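Local structure of enterochelin esterase (Salmonella enterica subsp. enterica serovar Typhimurium, 3MGA) at residues S140-G144 with F212-M217; R188-T194 with A235-D241; P199-L204 with T274-D278; W259-Q263 with W302-F306. The protein probably hydrolyses the ester bonds of the siderophore enterobactin in its iron-loaded form. All blocks are in the same frame, centred on the assembly; numbering follows the deposited sequence.

Contact 1 of 4, residues S140-G144 with F212-M217; sequences SWRGG and FWAENM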
# COMPACT_ATOMS: atom_id res chain seq x y z
N SER A 140 -0.91 15.61 1.56
CA SER A 140 -0.70 14.81 2.76
C SER A 140 -1.98 14.08 3.17
O SER A 140 -3.08 14.41 2.71
CB SER A 140 -0.25 15.72 3.88
OG SER A 140 0.97 16.37 3.53
N TRP A 141 -1.83 13.08 4.03
CA TRP A 141 -2.95 12.30 4.54
C TRP A 141 -2.52 11.53 5.78
O TRP A 141 -1.36 11.62 6.21
CB TRP A 141 -3.47 11.34 3.46
CG TRP A 141 -2.48 10.27 3.06
CD1 TRP A 141 -2.45 8.98 3.49
CD2 TRP A 141 -1.38 10.41 2.15
NE1 TRP A 141 -1.41 8.31 2.91
CE2 TRP A 141 -0.74 9.17 2.08
CE3 TRP A 141 -0.88 11.47 1.39
CZ2 TRP A 141 0.38 8.95 1.28
CZ3 TRP A 141 0.23 11.26 0.60
CH2 TRP A 141 0.85 10.01 0.55
N ARG A 142 -3.46 10.80 6.38
CA ARG A 142 -3.19 9.98 7.55
C ARG A 142 -2.66 8.66 7.03
O ARG A 142 -3.35 7.96 6.30
CB ARG A 142 -4.47 9.76 8.36
CG ARG A 142 -5.12 11.03 8.89
CD ARG A 142 -4.15 11.89 9.69
NE ARG A 142 -3.47 11.15 10.76
CZ ARG A 142 -2.59 11.69 11.61
NH1 ARG A 142 -2.28 12.98 11.52
NH2 ARG A 142 -2.03 10.94 12.55
N GLY A 143 -1.43 8.33 7.41
CA GLY A 143 -0.78 7.12 6.91
C GLY A 143 -1.37 5.78 7.30
O GLY A 143 -1.09 4.77 6.65
N GLY A 144 -2.17 5.76 8.37
CA GLY A 144 -2.78 4.52 8.85
C GLY A 144 -2.02 3.89 9.99
O GLY A 144 -2.60 3.19 10.82
N PHE A 212 -8.95 1.64 5.44
CA PHE A 212 -7.99 2.54 4.81
C PHE A 212 -8.51 3.07 3.49
O PHE A 212 -8.48 4.28 3.24
CB PHE A 212 -6.67 1.80 4.57
CG PHE A 212 -5.56 2.69 4.10
CD1 PHE A 212 -4.73 3.32 5.01
CD2 PHE A 212 -5.35 2.89 2.75
CE1 PHE A 212 -3.72 4.15 4.57
CE2 PHE A 212 -4.33 3.69 2.30
CZ PHE A 212 -3.51 4.32 3.21
N TRP A 213 -8.99 2.17 2.64
CA TRP A 213 -9.51 2.54 1.32
C TRP A 213 -10.86 3.25 1.38
O TRP A 213 -11.35 3.72 0.36
CB TRP A 213 -9.58 1.33 0.38
CG TRP A 213 -8.26 0.67 0.23
CD1 TRP A 213 -7.91 -0.58 0.67
CD2 TRP A 213 -7.08 1.23 -0.35
NE1 TRP A 213 -6.59 -0.84 0.37
CE2 TRP A 213 -6.06 0.26 -0.26
CE3 TRP A 213 -6.79 2.46 -0.95
CZ2 TRP A 213 -4.77 0.49 -0.75
CZ3 TRP A 213 -5.53 2.68 -1.44
CH2 TRP A 213 -4.52 1.70 -1.33
N ALA A 214 -11.45 3.31 2.57
CA ALA A 214 -12.72 4.01 2.75
C ALA A 214 -12.54 5.34 3.49
O ALA A 214 -13.34 6.25 3.31
CB ALA A 214 -13.73 3.13 3.49
N GLU A 215 -11.48 5.47 4.29
CA GLU A 215 -11.25 6.69 5.07
C GLU A 215 -9.92 7.42 4.81
O GLU A 215 -9.92 8.60 4.44
CB GLU A 215 -11.41 6.37 6.57
CG GLU A 215 -12.81 5.79 6.91
CD GLU A 215 -13.03 5.50 8.40
OE1 GLU A 215 -12.05 5.47 9.18
OE2 GLU A 215 -14.21 5.28 8.78
N ASN A 216 -8.79 6.74 5.01
CA ASN A 216 -7.47 7.38 4.81
C ASN A 216 -7.19 7.78 3.37
O ASN A 216 -6.66 8.86 3.10
CB ASN A 216 -6.34 6.47 5.28
CG ASN A 216 -6.52 5.99 6.70
OD1 ASN A 216 -7.56 5.43 7.04
ND2 ASN A 216 -5.50 6.16 7.52
N MSE A 217 -7.59 6.93 2.44
CA MSE A 217 -7.35 7.19 1.04
C MSE A 217 -8.55 6.63 0.27
O MSE A 217 -8.46 5.57 -0.34
CB MSE A 217 -6.02 6.53 0.69
CG MSE A 217 -5.47 6.77 -0.67
SE MSE A 217 -3.58 6.25 -0.63
CE MSE A 217 -2.91 7.71 0.44
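Strand 140-142, at the edge of its antiparallel sheet, runs at 121° to helix 212-216, and the two axes come no closer than 9.8 Å. The nearest CA pair is Arg142 with Asn216, 5.7 Å apart. Residues 212-216 include a wider pi-type turn, with Met217 N bonded to Phe212 O at 2.9 Å.

One hydrogen bond joins the segments: Asn216 ND2 donates to Arg142 O over 3.1 Å. Beyond it the strand gives way to two glycines. The ring of Phe212 presents its edge to them, with CE1 3.4 Å from Gly143 O. Gly144 has a positive phi, and a CB here would sit tightly against Phe212 CD1 and would be jammed against the carbonyl O of Gly143; the second alone calls for glycine. Elsewhere in the contact, Met217 (selenomethionine) makes a Met-aromatic contact with Trp141, its SE 5.0 Å from the centroid of the five-membered ring in an oblique approach, with the methyl over the ring face; Leu386 of helix 385-399 also touches Trp141.

This contact between the N-terminal and esterase parts buries 261 Å² between the two segments and is mixed in character: one amide-to-carbonyl bond is the polar link, while aromatic and selenomethionine packing supplies the apolar remainder without any charge pairing between the segments.

Contact 2 of 4, residues R188-T194 with A235-D241; sequences RVWILTT and AVYLLID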
# COMPACT_ATOMS: atom_id res chain seq x y z
N ARG A 188 -17.21 -3.31 10.42
CA ARG A 188 -17.80 -2.49 9.37
C ARG A 188 -17.40 -3.00 8.01
O ARG A 188 -16.26 -3.44 7.81
CB ARG A 188 -17.30 -1.04 9.43
CG ARG A 188 -17.69 -0.24 10.64
CD ARG A 188 -16.94 1.10 10.64
NE ARG A 188 -15.49 0.93 10.79
CZ ARG A 188 -14.59 1.92 10.75
NH1 ARG A 188 -14.98 3.18 10.56
NH2 ARG A 188 -13.30 1.65 10.90
N VAL A 189 -18.34 -2.91 7.07
CA VAL A 189 -18.09 -3.25 5.68
C VAL A 189 -18.72 -2.11 4.85
O VAL A 189 -19.80 -1.59 5.19
CB VAL A 189 -18.66 -4.61 5.28
CG1 VAL A 189 -17.96 -5.73 6.07
CG2 VAL A 189 -20.18 -4.66 5.47
N TRP A 190 -18.04 -1.70 3.79
CA TRP A 190 -18.56 -0.64 2.93
C TRP A 190 -18.97 -1.21 1.58
O TRP A 190 -18.34 -2.13 1.06
CB TRP A 190 -17.52 0.45 2.73
CG TRP A 190 -17.21 1.28 3.93
CD1 TRP A 190 -17.73 2.51 4.22
CD2 TRP A 190 -16.27 0.98 4.97
NE1 TRP A 190 -17.18 2.99 5.39
CE2 TRP A 190 -16.29 2.07 5.87
CE3 TRP A 190 -15.42 -0.09 5.24
CZ2 TRP A 190 -15.50 2.10 7.01
CZ3 TRP A 190 -14.64 -0.06 6.38
CH2 TRP A 190 -14.68 1.03 7.25
N ILE A 191 -20.03 -0.67 1.00
CA ILE A 191 -20.51 -1.15 -0.28
C ILE A 191 -20.65 -0.02 -1.28
O ILE A 191 -21.38 0.93 -1.03
CB ILE A 191 -21.88 -1.83 -0.16
CG1 ILE A 191 -21.83 -3.01 0.80
CG2 ILE A 191 -22.36 -2.32 -1.53
CD1 ILE A 191 -23.19 -3.70 0.98
N LEU A 192 -19.96 -0.13 -2.40
CA LEU A 192 -20.07 0.86 -3.46
C LEU A 192 -20.49 0.13 -4.74
O LEU A 192 -19.93 -0.90 -5.06
CB LEU A 192 -18.75 1.58 -3.73
CG LEU A 192 -18.80 2.56 -4.90
CD1 LEU A 192 -19.66 3.76 -4.53
CD2 LEU A 192 -17.40 3.02 -5.30
N THR A 193 -21.47 0.68 -5.45
CA THR A 193 -21.91 0.12 -6.71
C THR A 193 -21.64 1.18 -7.77
O THR A 193 -21.87 2.36 -7.52
CB THR A 193 -23.42 -0.22 -6.71
OG1 THR A 193 -24.17 0.98 -6.55
CG2 THR A 193 -23.76 -1.18 -5.59
N THR A 194 -21.16 0.79 -8.94
CA THR A 194 -20.85 1.75 -10.00
C THR A 194 -21.61 1.51 -11.30
O THR A 194 -21.20 1.98 -12.37
CB THR A 194 -19.33 1.77 -10.28
OG1 THR A 194 -18.90 0.48 -10.76
CG2 THR A 194 -18.58 2.12 -9.02
N ALA A 235 -19.62 -2.33 -11.27
CA ALA A 235 -19.37 -3.41 -10.32
C ALA A 235 -19.94 -3.13 -8.95
O ALA A 235 -20.60 -2.13 -8.73
CB ALA A 235 -17.85 -3.63 -10.20
N VAL A 236 -19.68 -4.08 -8.04
CA VAL A 236 -20.08 -4.01 -6.65
C VAL A 236 -18.81 -4.14 -5.84
O VAL A 236 -18.17 -5.19 -5.88
CB VAL A 236 -21.04 -5.17 -6.27
CG1 VAL A 236 -21.29 -5.21 -4.75
CG2 VAL A 236 -22.35 -5.06 -7.05
N TYR A 237 -18.44 -3.09 -5.12
CA TYR A 237 -17.22 -3.09 -4.31
C TYR A 237 -17.49 -3.28 -2.81
O TYR A 237 -18.29 -2.55 -2.23
CB TYR A 237 -16.46 -1.78 -4.52
CG TYR A 237 -15.99 -1.59 -5.94
CD1 TYR A 237 -14.76 -2.07 -6.37
CD2 TYR A 237 -16.78 -0.92 -6.86
CE1 TYR A 237 -14.33 -1.89 -7.67
CE2 TYR A 237 -16.36 -0.74 -8.17
CZ TYR A 237 -15.13 -1.23 -8.56
OH TYR A 237 -14.72 -1.05 -9.86
N LEU A 238 -16.82 -4.25 -2.20
CA LEU A 238 -16.97 -4.55 -0.78
C LEU A 238 -15.67 -4.31 -0.00
O LEU A 238 -14.70 -5.04 -0.15
CB LEU A 238 -17.39 -6.00 -0.63
CG LEU A 238 -17.67 -6.51 0.77
CD1 LEU A 238 -18.77 -5.67 1.43
CD2 LEU A 238 -18.05 -7.97 0.71
N LEU A 239 -15.65 -3.27 0.82
CA LEU A 239 -14.46 -2.98 1.63
C LEU A 239 -14.66 -3.53 3.01
O LEU A 239 -15.64 -3.18 3.68
CB LEU A 239 -14.16 -1.49 1.68
CG LEU A 239 -13.53 -0.86 0.43
CD1 LEU A 239 -14.31 -1.13 -0.83
CD2 LEU A 239 -13.40 0.64 0.67
N ILE A 240 -13.75 -4.40 3.45
CA ILE A 240 -13.87 -5.02 4.77
C ILE A 240 -12.88 -4.44 5.77
O ILE A 240 -11.69 -4.37 5.52
CB ILE A 240 -13.70 -6.54 4.71
CG1 ILE A 240 -14.59 -7.15 3.63
CG2 ILE A 240 -14.02 -7.15 6.07
CD1 ILE A 240 -14.43 -8.65 3.51
N ASP A 241 -13.40 -4.03 6.93
CA ASP A 241 -12.59 -3.46 8.00
C ASP A 241 -11.79 -4.58 8.64
O ASP A 241 -12.36 -5.62 9.01
CB ASP A 241 -13.51 -2.83 9.04
CG ASP A 241 -12.78 -2.04 10.10
OD1 ASP A 241 -11.54 -2.00 10.11
OD2 ASP A 241 -13.47 -1.44 10.94
O HOH W 1 -16.53 -0.06 -11.46
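Backbone hydrogen bonding sets the frame: strands 188-193 and 236-240 run antiparallel, with axes 4.6 Å apart at closest. In the hydrogen-bonded pair Trp190-Leu239, distances are 2.8 Å (Trp190 N to Leu239 O) and 2.9 Å (Leu239 N to Trp190 O). The bond from Tyr237 N to Leu192 O is the shortest, 2.6 Å.

Polar side chains close both ends. Arg188 NE and NH2 each lie 3.1 Å from Asp241 OD2 in a salt bridge; Arg188 also pairs with Glu215, and Asp241 OD1 accepts from Ile243 N. At the far end Thr194 OG1 accepts from Ala235 N (2.9 Å), and a water bridges this hydroxyl to Tyr237 OH.

Apolar side chains alternate between the faces. Ile191, Leu238 and Ile240 pack on helix 256-273, and Val189 on the same face touches strand 174-180, whereas Trp190, Leu192, Tyr237 and Leu239 pack against helices 210-216 and 220-228. An antiparallel start to an otherwise parallel sheet, covered by helices on both faces, is characteristic of the alpha/beta-hydrolase fold.

Contact 3 of 4, residues P199-L204 with T274-D278; sequences PEERPL and TPFSD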
# COMPACT_ATOMS: atom_id res chain seq x y z
N PRO A 199 -27.55 -6.03 -13.25
CA PRO A 199 -27.06 -6.13 -11.87
C PRO A 199 -26.48 -7.50 -11.53
O PRO A 199 -25.47 -7.57 -10.83
CB PRO A 199 -28.32 -5.87 -11.02
CG PRO A 199 -29.30 -5.23 -11.91
CD PRO A 199 -28.98 -5.65 -13.31
N GLU A 200 -27.11 -8.56 -12.02
CA GLU A 200 -26.66 -9.93 -11.74
C GLU A 200 -25.39 -10.31 -12.51
O GLU A 200 -24.81 -11.37 -12.24
CB GLU A 200 -27.76 -10.97 -12.01
CG GLU A 200 -28.98 -10.92 -11.06
CD GLU A 200 -29.90 -9.71 -11.28
OE1 GLU A 200 -29.77 -9.03 -12.32
OE2 GLU A 200 -30.77 -9.47 -10.41
N GLU A 201 -24.96 -9.47 -13.44
CA GLU A 201 -23.72 -9.72 -14.20
C GLU A 201 -22.55 -8.93 -13.61
O GLU A 201 -21.39 -9.25 -13.86
CB GLU A 201 -23.92 -9.35 -15.68
CG GLU A 201 -25.01 -10.16 -16.38
CD GLU A 201 -24.69 -11.65 -16.50
OE1 GLU A 201 -23.49 -12.02 -16.46
OE2 GLU A 201 -25.63 -12.45 -16.65
N ARG A 202 -22.86 -7.90 -12.82
CA ARG A 202 -21.82 -7.09 -12.18
C ARG A 202 -20.82 -7.94 -11.42
O ARG A 202 -21.21 -8.78 -10.63
CB ARG A 202 -22.41 -6.21 -11.11
CG ARG A 202 -23.37 -5.12 -11.49
CD ARG A 202 -24.03 -4.78 -10.17
NE ARG A 202 -24.77 -3.54 -10.12
CZ ARG A 202 -25.54 -3.21 -9.10
NH1 ARG A 202 -25.71 -4.05 -8.08
NH2 ARG A 202 -26.19 -2.05 -9.10
N PRO A 203 -19.52 -7.71 -11.66
CA PRO A 203 -18.54 -8.44 -10.89
C PRO A 203 -18.43 -7.87 -9.47
O PRO A 203 -18.63 -6.67 -9.26
CB PRO A 203 -17.24 -8.15 -11.63
CG PRO A 203 -17.47 -6.83 -12.27
CD PRO A 203 -18.90 -6.84 -12.67
N LEU A 204 -18.14 -8.75 -8.51
CA LEU A 204 -17.92 -8.40 -7.12
C LEU A 204 -16.41 -8.32 -6.92
O LEU A 204 -15.67 -9.18 -7.42
CB LEU A 204 -18.47 -9.47 -6.18
CG LEU A 204 -18.06 -9.31 -4.70
CD1 LEU A 204 -18.65 -8.02 -4.11
CD2 LEU A 204 -18.51 -10.51 -3.88
N THR A 274 -27.80 -5.82 -2.87
CA THR A 274 -27.53 -5.57 -4.29
C THR A 274 -26.99 -6.84 -4.97
O THR A 274 -26.08 -7.48 -4.45
CB THR A 274 -26.53 -4.43 -4.54
OG1 THR A 274 -25.29 -4.70 -3.86
CG2 THR A 274 -27.10 -3.10 -4.06
N PRO A 275 -27.55 -7.19 -6.14
CA PRO A 275 -27.10 -8.39 -6.84
C PRO A 275 -25.68 -8.30 -7.42
O PRO A 275 -25.19 -7.22 -7.71
CB PRO A 275 -28.11 -8.53 -8.00
CG PRO A 275 -29.23 -7.58 -7.72
CD PRO A 275 -28.67 -6.52 -6.83
N PHE A 276 -25.04 -9.46 -7.56
CA PHE A 276 -23.71 -9.58 -8.17
C PHE A 276 -23.51 -11.00 -8.72
O PHE A 276 -24.17 -11.95 -8.30
CB PHE A 276 -22.57 -9.18 -7.21
CG PHE A 276 -22.51 -10.00 -5.96
CD1 PHE A 276 -21.87 -11.24 -5.96
CD2 PHE A 276 -23.04 -9.51 -4.77
CE1 PHE A 276 -21.79 -11.99 -4.80
CE2 PHE A 276 -22.96 -10.26 -3.60
CZ PHE A 276 -22.34 -11.51 -3.62
N SER A 277 -22.58 -11.13 -9.68
CA SER A 277 -22.30 -12.41 -10.34
C SER A 277 -21.71 -13.52 -9.47
O SER A 277 -20.88 -13.27 -8.58
CB SER A 277 -21.35 -12.18 -11.52
OG SER A 277 -21.02 -13.40 -12.15
N ASP A 278 -22.14 -14.74 -9.76
CA ASP A 278 -21.66 -15.94 -9.07
C ASP A 278 -20.51 -16.58 -9.84
O ASP A 278 -20.00 -17.62 -9.44
CB ASP A 278 -22.80 -16.94 -8.85
CG ASP A 278 -23.76 -16.49 -7.76
OD1 ASP A 278 -23.33 -15.72 -6.87
OD2 ASP A 278 -24.94 -16.92 -7.78
O HOH W 2 -18.69 -11.40 -9.07
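Pro275, Phe276 and Arg202 bury the most surface where the loop 199-204 meets the loop 274-278, and each uses a different chemistry. Pro275 points its ring at the other loop: its CG lies 3.8 Å from Pro199 CB and 3.6 Å from Glu200 OE2, so a small proline pair forms at the surface with the Glu200 side chain beside it.

Arg202 reaches across in two ways. Its NH1 donates to Pro275 O at 3.2 Å, in the plane of the guanidinium, while NH2 bonds to Gly195 O. Its carbonyl O accepts from Ser277 N over 2.9 Å at a nearly linear angle, fixing the two backbones together.

Phe276 turns its ring inward, where Leu204 CD2 sits over one face, 4.0 Å from the ring centroid, in a CH-pi contact; Val236 and Val270 also touch the Phe276 side chain. A water completes the join, accepting from Leu204 N (2.8 Å) and donating to Ser277 O (2.9 Å).

Both loops lead into neighbouring parallel strands, 204-207 and 284-288. The arrangement is that of connections entering the central sheet of an alpha/beta hydrolase, one of them the end of the beta-alpha-beta crossover from strand 236-240 through helix 256-273 to strand 284-288.

Contact 4 of 4, residues W259-Q263 with W302-F306; sequences WLAVQ and WPTRF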
# COMPACT_ATOMS: atom_id res chain seq x y z
N TRP A 259 -12.27 -16.42 5.63
CA TRP A 259 -12.87 -16.63 4.31
C TRP A 259 -14.11 -17.50 4.31
O TRP A 259 -14.98 -17.31 3.47
CB TRP A 259 -11.83 -17.13 3.31
CG TRP A 259 -10.85 -16.06 3.01
CD1 TRP A 259 -9.56 -15.97 3.43
CD2 TRP A 259 -11.12 -14.86 2.27
NE1 TRP A 259 -9.00 -14.81 2.97
CE2 TRP A 259 -9.94 -14.11 2.26
CE3 TRP A 259 -12.25 -14.37 1.61
CZ2 TRP A 259 -9.84 -12.89 1.59
CZ3 TRP A 259 -12.16 -13.16 0.96
CH2 TRP A 259 -10.95 -12.43 0.96
N LEU A 260 -14.19 -18.45 5.24
CA LEU A 260 -15.40 -19.25 5.37
C LEU A 260 -16.52 -18.31 5.79
O LEU A 260 -17.60 -18.32 5.20
CB LEU A 260 -15.24 -20.37 6.41
CG LEU A 260 -14.40 -21.58 6.04
CD1 LEU A 260 -14.16 -22.44 7.26
CD2 LEU A 260 -15.06 -22.40 4.91
N ALA A 261 -16.25 -17.49 6.80
CA ALA A 261 -17.21 -16.53 7.32
C ALA A 261 -17.70 -15.54 6.26
O ALA A 261 -18.89 -15.23 6.21
CB ALA A 261 -16.60 -15.76 8.50
N VAL A 262 -16.77 -15.04 5.44
CA VAL A 262 -17.11 -14.10 4.37
C VAL A 262 -18.10 -14.71 3.37
O VAL A 262 -19.04 -14.05 2.92
CB VAL A 262 -15.85 -13.62 3.63
CG1 VAL A 262 -16.19 -13.03 2.26
CG2 VAL A 262 -15.06 -12.62 4.49
N GLN A 263 -17.91 -15.98 3.05
CA GLN A 263 -18.78 -16.65 2.08
C GLN A 263 -20.15 -17.07 2.63
O GLN A 263 -21.17 -16.89 1.96
CB GLN A 263 -18.07 -17.88 1.52
CG GLN A 263 -16.75 -17.55 0.86
CD GLN A 263 -16.02 -18.78 0.41
OE1 GLN A 263 -16.53 -19.55 -0.40
NE2 GLN A 263 -14.79 -18.95 0.90
N TRP A 302 -10.44 -21.47 -2.41
CA TRP A 302 -11.83 -21.41 -2.89
C TRP A 302 -11.89 -20.76 -4.28
O TRP A 302 -12.49 -19.69 -4.45
CB TRP A 302 -12.70 -20.66 -1.89
CG TRP A 302 -12.70 -21.29 -0.55
CD1 TRP A 302 -13.47 -22.34 -0.14
CD2 TRP A 302 -11.88 -20.93 0.57
NE1 TRP A 302 -13.18 -22.65 1.16
CE2 TRP A 302 -12.21 -21.81 1.62
CE3 TRP A 302 -10.89 -19.96 0.77
CZ2 TRP A 302 -11.59 -21.74 2.87
CZ3 TRP A 302 -10.28 -19.89 2.01
CH2 TRP A 302 -10.63 -20.78 3.04
N PRO A 303 -11.29 -21.43 -5.28
CA PRO A 303 -11.25 -20.88 -6.64
C PRO A 303 -12.62 -20.87 -7.32
O PRO A 303 -12.81 -20.18 -8.32
CB PRO A 303 -10.28 -21.81 -7.38
CG PRO A 303 -10.36 -23.11 -6.63
CD PRO A 303 -10.69 -22.77 -5.21
N THR A 304 -13.56 -21.63 -6.76
CA THR A 304 -14.92 -21.71 -7.28
C THR A 304 -15.72 -20.46 -6.92
O THR A 304 -16.79 -20.22 -7.47
CB THR A 304 -15.65 -22.97 -6.73
OG1 THR A 304 -16.98 -23.03 -7.26
CG2 THR A 304 -15.72 -22.93 -5.20
N ARG A 305 -15.19 -19.68 -5.98
CA ARG A 305 -15.83 -18.44 -5.54
C ARG A 305 -14.95 -17.22 -5.82
O ARG A 305 -15.46 -16.16 -6.19
CB ARG A 305 -16.15 -18.53 -4.05
CG ARG A 305 -16.76 -17.28 -3.40
CD ARG A 305 -18.12 -16.84 -3.97
NE ARG A 305 -18.02 -16.11 -5.23
CZ ARG A 305 -19.05 -15.53 -5.85
NH1 ARG A 305 -20.27 -15.58 -5.34
NH2 ARG A 305 -18.85 -14.90 -7.00
N PHE A 306 -13.63 -17.37 -5.66
CA PHE A 306 -12.70 -16.26 -5.89
C PHE A 306 -11.70 -16.64 -6.98
O PHE A 306 -10.67 -17.25 -6.69
CB PHE A 306 -11.98 -15.88 -4.59
CG PHE A 306 -12.89 -15.71 -3.41
CD1 PHE A 306 -13.77 -14.64 -3.33
CD2 PHE A 306 -12.86 -16.62 -2.36
CE1 PHE A 306 -14.61 -14.48 -2.24
CE2 PHE A 306 -13.70 -16.46 -1.25
CZ PHE A 306 -14.57 -15.38 -1.20
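A glutamine amide laid on an indole is the striking feature here: Gln263 NE2 sits over one face of the Trp302 ring, 3.5 Å from Trp302 CG. The same nitrogen donates to Trp259 O one turn back in its own helix (3.1 Å) and lies at the edge of Phe306, 3.5 Å from Phe306 CE2, so a polar group lies against the face of one ring and the edge of another.

Around it Trp259, Trp302 and Phe306 form an aromatic cluster. Trp259 directs its edge at the face of Phe306, with ring centroids 5.1 Å apart and planes at 64°, while Trp259 CB meets Trp302 CZ3 at 3.4 Å. Leu260 CD2 extends the apolar contact to Trp302 CZ2 (4.1 Å).

The turn at 302-306 follows helix 290-301 and is held by the bond from Phe306 N to Trp302 O (2.9 Å). Trp259 NE1 bonds to Ser294 in that helix, and Val285 of strand 284-288 touches both Trp259 and Phe306. The cluster thus joins helix 256-273 to the end of helix 290-301, just before strand 308-312.

In the fold
Taken together, the four contacts illustrate how chemistry follows position in a two-domain protein. Contact 2 is the buried one, a strand pair within the central sheet; contact 1 lies at the surface between domains, and contacts 3 and 4, partly buried, tie loops and helix 256-273 around the sheet. Regular backbone bonding dominates contact 2, a few isolated bonds serve contacts 1 and 3, and contact 4 relies on aromatic rings. They also touch one another: the Glu215-Arg188 salt bridge links contact 1 to contact 2, Val236 N meets Pro203 O between contacts 2 and 3, and Arg305 of contact 4 reaches Ser277 O of contact 3.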